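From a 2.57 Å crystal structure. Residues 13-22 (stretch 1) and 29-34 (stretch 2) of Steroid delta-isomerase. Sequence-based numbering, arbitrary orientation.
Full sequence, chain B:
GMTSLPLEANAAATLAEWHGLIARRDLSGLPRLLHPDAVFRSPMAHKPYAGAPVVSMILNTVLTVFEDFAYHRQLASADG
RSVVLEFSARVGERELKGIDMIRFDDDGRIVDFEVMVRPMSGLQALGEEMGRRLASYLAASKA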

# COMPACT_ATOMS: atom_id res chain seq x y z
N ALA B 13 5.39 21.47 28.14
CA ALA B 13 5.61 20.50 29.22
C ALA B 13 5.32 19.06 28.77
O ALA B 13 6.11 18.17 29.07
CB ALA B 13 4.75 20.87 30.42
N THR B 14 4.22 18.85 28.01
CA THR B 14 3.84 17.54 27.46
C THR B 14 4.88 17.11 26.44
O THR B 14 5.31 15.96 26.48
CB THR B 14 2.46 17.59 26.83
OG1 THR B 14 1.56 18.10 27.80
CG2 THR B 14 1.96 16.23 26.35
N LEU B 15 5.30 18.04 25.55
CA LEU B 15 6.33 17.76 24.54
C LEU B 15 7.62 17.31 25.21
O LEU B 15 8.19 16.30 24.79
CB LEU B 15 6.55 18.96 23.61
CG LEU B 15 7.60 18.77 22.53
CD1 LEU B 15 7.19 17.68 21.58
CD2 LEU B 15 7.86 20.08 21.79
N ALA B 16 8.02 18.01 26.28
CA ALA B 16 9.22 17.69 27.07
C ALA B 16 9.15 16.26 27.62
O ALA B 16 10.15 15.53 27.54
CB ALA B 16 9.37 18.69 28.21
N GLU B 17 7.96 15.87 28.13
CA GLU B 17 7.68 14.53 28.67
C GLU B 17 7.68 13.50 27.54
O GLU B 17 8.23 12.41 27.70
CB GLU B 17 6.34 14.50 29.41
CG GLU B 17 6.43 15.01 30.83
CD GLU B 17 5.12 14.96 31.60
OE1 GLU B 17 4.69 13.84 31.96
OE2 GLU B 17 4.54 16.04 31.86
N TRP B 18 7.09 13.86 26.38
CA TRP B 18 7.02 12.99 25.22
C TRP B 18 8.44 12.71 24.72
O TRP B 18 8.75 11.55 24.44
CB TRP B 18 6.15 13.61 24.13
CG TRP B 18 6.36 12.99 22.78
CD1 TRP B 18 7.20 13.44 21.80
CD2 TRP B 18 5.75 11.80 22.28
NE1 TRP B 18 7.13 12.60 20.71
CE2 TRP B 18 6.24 11.59 20.97
CE3 TRP B 18 4.81 10.89 22.79
CZ2 TRP B 18 5.88 10.48 20.20
CZ3 TRP B 18 4.43 9.81 22.01
CH2 TRP B 18 4.98 9.60 20.74
N HIS B 19 9.29 13.74 24.65
CA HIS B 19 10.68 13.60 24.22
C HIS B 19 11.44 12.65 25.13
O HIS B 19 12.17 11.79 24.61
CB HIS B 19 11.40 14.96 24.11
CG HIS B 19 11.23 15.64 22.80
ND1 HIS B 19 11.76 15.12 21.63
CD2 HIS B 19 10.60 16.80 22.51
CE1 HIS B 19 11.44 15.97 20.67
NE2 HIS B 19 10.73 16.98 21.14
N GLY B 20 11.23 12.79 26.45
CA GLY B 20 11.83 11.93 27.47
C GLY B 20 11.41 10.48 27.37
O GLY B 20 12.21 9.57 27.56
N LEU B 21 10.13 10.25 27.05
CA LEU B 21 9.58 8.91 26.85
C LEU B 21 10.22 8.21 25.64
O LEU B 21 10.57 7.03 25.74
CB LEU B 21 8.05 8.98 26.65
CG LEU B 21 7.18 9.31 27.86
CD1 LEU B 21 5.73 9.34 27.45
CD2 LEU B 21 7.39 8.32 29.01
N ILE B 22 10.36 8.95 24.50
CA ILE B 22 10.94 8.47 23.23
C ILE B 22 12.44 8.16 23.38
O ILE B 22 12.89 7.10 22.91
CB ILE B 22 10.61 9.44 22.06
CG1 ILE B 22 9.11 9.43 21.70
CG2 ILE B 22 11.50 9.21 20.84
CD1 ILE B 22 8.53 8.09 21.12
N GLY B 29 4.19 5.67 30.18
CA GLY B 29 3.54 6.85 30.75
C GLY B 29 2.69 7.65 29.77
O GLY B 29 2.10 8.67 30.14
N LEU B 30 2.62 7.19 28.51
CA LEU B 30 1.89 7.84 27.43
C LEU B 30 0.40 8.10 27.68
O LEU B 30 -0.02 9.22 27.38
CB LEU B 30 2.18 7.17 26.09
CG LEU B 30 1.52 7.72 24.83
CD1 LEU B 30 1.83 9.19 24.61
CD2 LEU B 30 1.96 6.93 23.65
N PRO B 31 -0.43 7.18 28.24
CA PRO B 31 -1.85 7.53 28.43
C PRO B 31 -2.14 8.83 29.22
O PRO B 31 -3.18 9.45 28.99
CB PRO B 31 -2.43 6.28 29.10
CG PRO B 31 -1.54 5.18 28.66
CD PRO B 31 -0.17 5.79 28.67
N ARG B 32 -1.18 9.26 30.08
CA ARG B 32 -1.25 10.46 30.91
C ARG B 32 -1.20 11.73 30.04
O ARG B 32 -1.88 12.70 30.36
CB ARG B 32 -0.07 10.46 31.91
CG ARG B 32 -0.29 11.32 33.16
CD ARG B 32 1.01 11.95 33.62
N LEU B 33 -0.41 11.70 28.95
CA LEU B 33 -0.21 12.83 28.03
C LEU B 33 -1.33 12.98 27.02
O LEU B 33 -1.42 14.03 26.36
CB LEU B 33 1.16 12.72 27.30
CG LEU B 33 2.41 12.43 28.17
CD1 LEU B 33 3.64 12.33 27.33
CD2 LEU B 33 2.62 13.49 29.23
N LEU B 34 -2.16 11.93 26.86
CA LEU B 34 -3.25 11.91 25.87
C LEU B 34 -4.58 12.39 26.40
O LEU B 34 -4.92 12.15 27.57
CB LEU B 34 -3.43 10.50 25.30
CG LEU B 34 -2.25 9.86 24.61
CD1 LEU B 34 -2.55 8.40 24.32
CD2 LEU B 34 -1.89 10.60 23.34

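A helix (13-22) packs against a short, weakly bonded helical turn (about 30-33) in one chain of Steroid delta-isomerase. The contact buries 341 Å², counted over both sides, and is made by van der Waals packing; no hydrogen bond crosses it among the modelled atoms. Stretch 1 is regular helix, its i to i+4 backbone bonds running from Glu-17 N to Ala-13 O (3.1 Å) through Ile-22 N to Trp-18 O (3.1 Å), so the residues that touch stretch 2, Thr-14, Glu-17, Trp-18 and Leu-21, recur at three- and four-residue steps along one side. Leu-33 is the knob: its side chain sits among these four and it has the largest covered area of any residue here.

Ala-13 lies out of reach. Thr-14 points toward stretch 2, where the two stretches come close (Thr-14 CA to Leu-33 CA, 6.2 Å); its methyl CG2 rests 3.7 Å from Leu-33 CB, while its hydroxyl is satisfied elsewhere in the structure. A small branched side chain thus offers carbon to the leucine without leaving its polar atom unpaired. Leu-15 points away, and Ala-16 does not reach across. Glu-17, exposed, also points toward stretch 2: its aliphatic carbons lead out to a carboxylate whose OE1 lies 3.4 Å from Leu-33 CD2, a close contact without a hydrogen bond. Arg-32 CD is 4.5 Å from Glu-17 OE1, but the arginine is not modelled beyond CD, so no charge pairing can be assigned.

Trp-18 is buried; its CA-to-CB bond points sideways to stretch 2, but with chi1 in t the end of the side chain comes nearer. Leu-30 CD1 meets the ring at its edge, near the ring plane, 3.7 Å from Trp-18 CZ3. Nearer the backbone, Trp-18 CB lies 4.3 Å from Leu-33 CD1, so one large residue packs against both leucines; NE1 is hydrogen-bonded elsewhere. His-19 and Gly-20 take no part.

Leu-21, in the m,t rotamer, points toward stretch 2 and places CD1 3.7 Å from Leu-33 CD1, 3.9 Å from Leu-30 N and 4.2 Å from Gly-29 C. One methyl therefore touches both a leucine side chain and the backbone of Gly-29 and Leu-30. Gly-29 presents only backbone here, although there is room for a CB. The turn that carries Leu-30 and Leu-33 is itself linked by Leu-33 N to Leu-30 O (3.0 Å), with weaker bonds around it. Ile-22, out of reach, ends the stretch.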